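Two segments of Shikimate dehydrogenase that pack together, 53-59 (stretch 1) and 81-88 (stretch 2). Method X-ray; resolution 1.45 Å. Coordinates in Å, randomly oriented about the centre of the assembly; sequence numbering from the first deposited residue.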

# COMPACT_ATOMS: atom_id res chain seq x y z
N TYR A 53 -17.26 -2.81 14.93
CA TYR A 53 -17.23 -2.92 13.47
C TYR A 53 -17.19 -4.37 13.02
O TYR A 53 -16.52 -5.20 13.64
CB TYR A 53 -16.01 -2.17 12.92
CG TYR A 53 -16.04 -0.68 13.15
CD1 TYR A 53 -16.67 0.17 12.25
CD2 TYR A 53 -15.43 -0.12 14.28
CE1 TYR A 53 -16.71 1.54 12.46
CE2 TYR A 53 -15.46 1.25 14.49
CZ TYR A 53 -16.09 2.07 13.58
OH TYR A 53 -16.13 3.43 13.78
N ASP A 54 -17.90 -4.67 11.94
CA ASP A 54 -17.86 -6.00 11.32
C ASP A 54 -16.51 -6.24 10.67
O ASP A 54 -15.97 -7.35 10.73
CB ASP A 54 -18.97 -6.13 10.27
CG ASP A 54 -20.36 -6.07 10.88
OD1 ASP A 54 -20.93 -4.96 10.94
OD2 ASP A 54 -20.86 -7.12 11.33
N GLY A 55 -15.97 -5.20 10.05
CA GLY A 55 -14.66 -5.25 9.42
C GLY A 55 -14.06 -3.87 9.35
O GLY A 55 -14.73 -2.88 9.66
N PHE A 56 -12.80 -3.80 8.95
CA PHE A 56 -12.11 -2.52 8.82
C PHE A 56 -10.82 -2.64 8.03
O PHE A 56 -10.27 -3.73 7.87
CB PHE A 56 -11.85 -1.87 10.19
CG PHE A 56 -11.07 -2.73 11.15
CD1 PHE A 56 -9.68 -2.63 11.22
CD2 PHE A 56 -11.73 -3.60 12.01
CE1 PHE A 56 -8.96 -3.41 12.12
CE2 PHE A 56 -11.01 -4.39 12.91
CZ PHE A 56 -9.63 -4.29 12.97
N ASN A 57 -10.35 -1.50 7.53
CA ASN A 57 -9.03 -1.40 6.97
C ASN A 57 -8.06 -0.83 7.99
O ASN A 57 -8.45 -0.05 8.87
CB ASN A 57 -9.03 -0.54 5.71
CG ASN A 57 -9.69 -1.23 4.53
OD1 ASN A 57 -9.31 -2.33 4.14
ND2 ASN A 57 -10.69 -0.57 3.94
N ALA A 58 -6.80 -1.23 7.89
CA ALA A 58 -5.74 -0.69 8.72
C ALA A 58 -4.68 -0.09 7.81
O ALA A 58 -4.29 -0.70 6.81
CB ALA A 58 -5.14 -1.77 9.59
N THR A 59 -4.23 1.11 8.15
CA THR A 59 -3.11 1.73 7.45
C THR A 59 -2.01 2.04 8.47
O THR A 59 -2.09 1.58 9.62
CB THR A 59 -3.55 2.97 6.63
OG1 THR A 59 -2.45 3.45 5.84
CG2 THR A 59 -4.07 4.10 7.53
N ALA A 81 1.82 -8.04 7.82
CA ALA A 81 0.95 -6.87 7.76
C ALA A 81 -0.48 -7.26 7.40
O ALA A 81 -0.70 -8.06 6.49
CB ALA A 81 1.49 -5.85 6.76
N VAL A 82 -1.43 -6.70 8.13
CA VAL A 82 -2.85 -6.87 7.85
C VAL A 82 -3.46 -5.50 7.58
O VAL A 82 -3.37 -4.60 8.41
CB VAL A 82 -3.58 -7.57 9.03
CG1 VAL A 82 -5.09 -7.42 8.91
CG2 VAL A 82 -3.19 -9.04 9.12
N ASN A 83 -4.06 -5.34 6.40
CA ASN A 83 -4.73 -4.08 6.06
C ASN A 83 -6.24 -4.22 5.89
O ASN A 83 -6.94 -3.24 5.66
CB ASN A 83 -4.12 -3.45 4.80
CG ASN A 83 -4.56 -4.14 3.53
OD1 ASN A 83 -4.54 -5.37 3.43
ND2 ASN A 83 -4.96 -3.35 2.54
N CYS A 84 -6.74 -5.45 5.99
CA CYS A 84 -8.16 -5.72 5.85
C CYS A 84 -8.60 -6.78 6.86
O CYS A 84 -8.09 -7.91 6.85
CB CYS A 84 -8.50 -6.17 4.42
SG CYS A 84 -10.26 -6.51 4.13
N VAL A 85 -9.53 -6.40 7.72
CA VAL A 85 -10.06 -7.31 8.74
C VAL A 85 -11.54 -7.55 8.49
O VAL A 85 -12.27 -6.64 8.09
CB VAL A 85 -9.84 -6.75 10.17
CG1 VAL A 85 -10.53 -7.62 11.22
CG2 VAL A 85 -8.36 -6.64 10.48
N PHE A 86 -11.97 -8.79 8.70
CA PHE A 86 -13.38 -9.14 8.66
C PHE A 86 -13.69 -10.19 9.72
O PHE A 86 -13.23 -11.33 9.64
CB PHE A 86 -13.80 -9.63 7.27
CG PHE A 86 -15.29 -9.76 7.08
CD1 PHE A 86 -16.15 -8.72 7.45
CD2 PHE A 86 -15.83 -10.90 6.51
CE1 PHE A 86 -17.53 -8.84 7.27
CE2 PHE A 86 -17.20 -11.03 6.32
CZ PHE A 86 -18.05 -9.99 6.70
N ARG A 87 -14.47 -9.77 10.72
CA ARG A 87 -14.96 -10.66 11.79
C ARG A 87 -13.90 -11.58 12.37
O ARG A 87 -14.03 -12.80 12.37
CB ARG A 87 -16.21 -11.42 11.31
CG ARG A 87 -17.37 -10.48 11.08
CD ARG A 87 -18.58 -11.13 10.46
NE ARG A 87 -19.69 -10.18 10.48
CZ ARG A 87 -20.74 -10.22 9.67
NH1 ARG A 87 -20.86 -11.18 8.75
NH2 ARG A 87 -21.68 -9.29 9.78
N GLY A 88 -12.82 -10.96 12.87
CA GLY A 88 -11.76 -11.67 13.57
C GLY A 88 -10.64 -12.21 12.70
O GLY A 88 -9.63 -12.69 13.21

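Two strands far apart in sequence can be joined by a short backbone ladder and secured at one end by charge, and these segments of shikimate dehydrogenase illustrate the principle. The salt bridge between Asp54 and Arg87 is the charged contact: Arg87 NH2 donates to Asp54 OD2 at 2.8 Å, while Arg87 NE reaches the same oxygen at 3.4 Å in a weak hydrogen bond. The carboxylate oxygen lies near the guanidinium plane, where the N-H groups point. The same residues also join through their backbones, Arg87 N to Asp54 O at 2.8 Å.

From here the strands run antiparallel, 165° between their directions. Phe56 and Val85 form the hydrogen-bonded pair, with Phe56 N to Val85 O at 3.0 Å and Val85 N to Phe56 O at 2.8 Å. Ala58 N extends the ladder to Asn83 O at 3.0 Å, an oxygen that also receives a CA-H...O contact from Asn57 CA at 3.1 Å.

Packing follows the register. Phe56 and Val85 share a sheet face, where Val85 CB sits 3.8 Å from the centroid of the Phe56 ring, over its face, in a CH-pi contact, and Val85 CG2 packs against Phe56 CZ at 3.7 Å. On the face carrying Phe86, Gly55 lets the strands approach closely: Gly55 CA lies 3.1 Å from Val85 O, and a CB would clash with that oxygen.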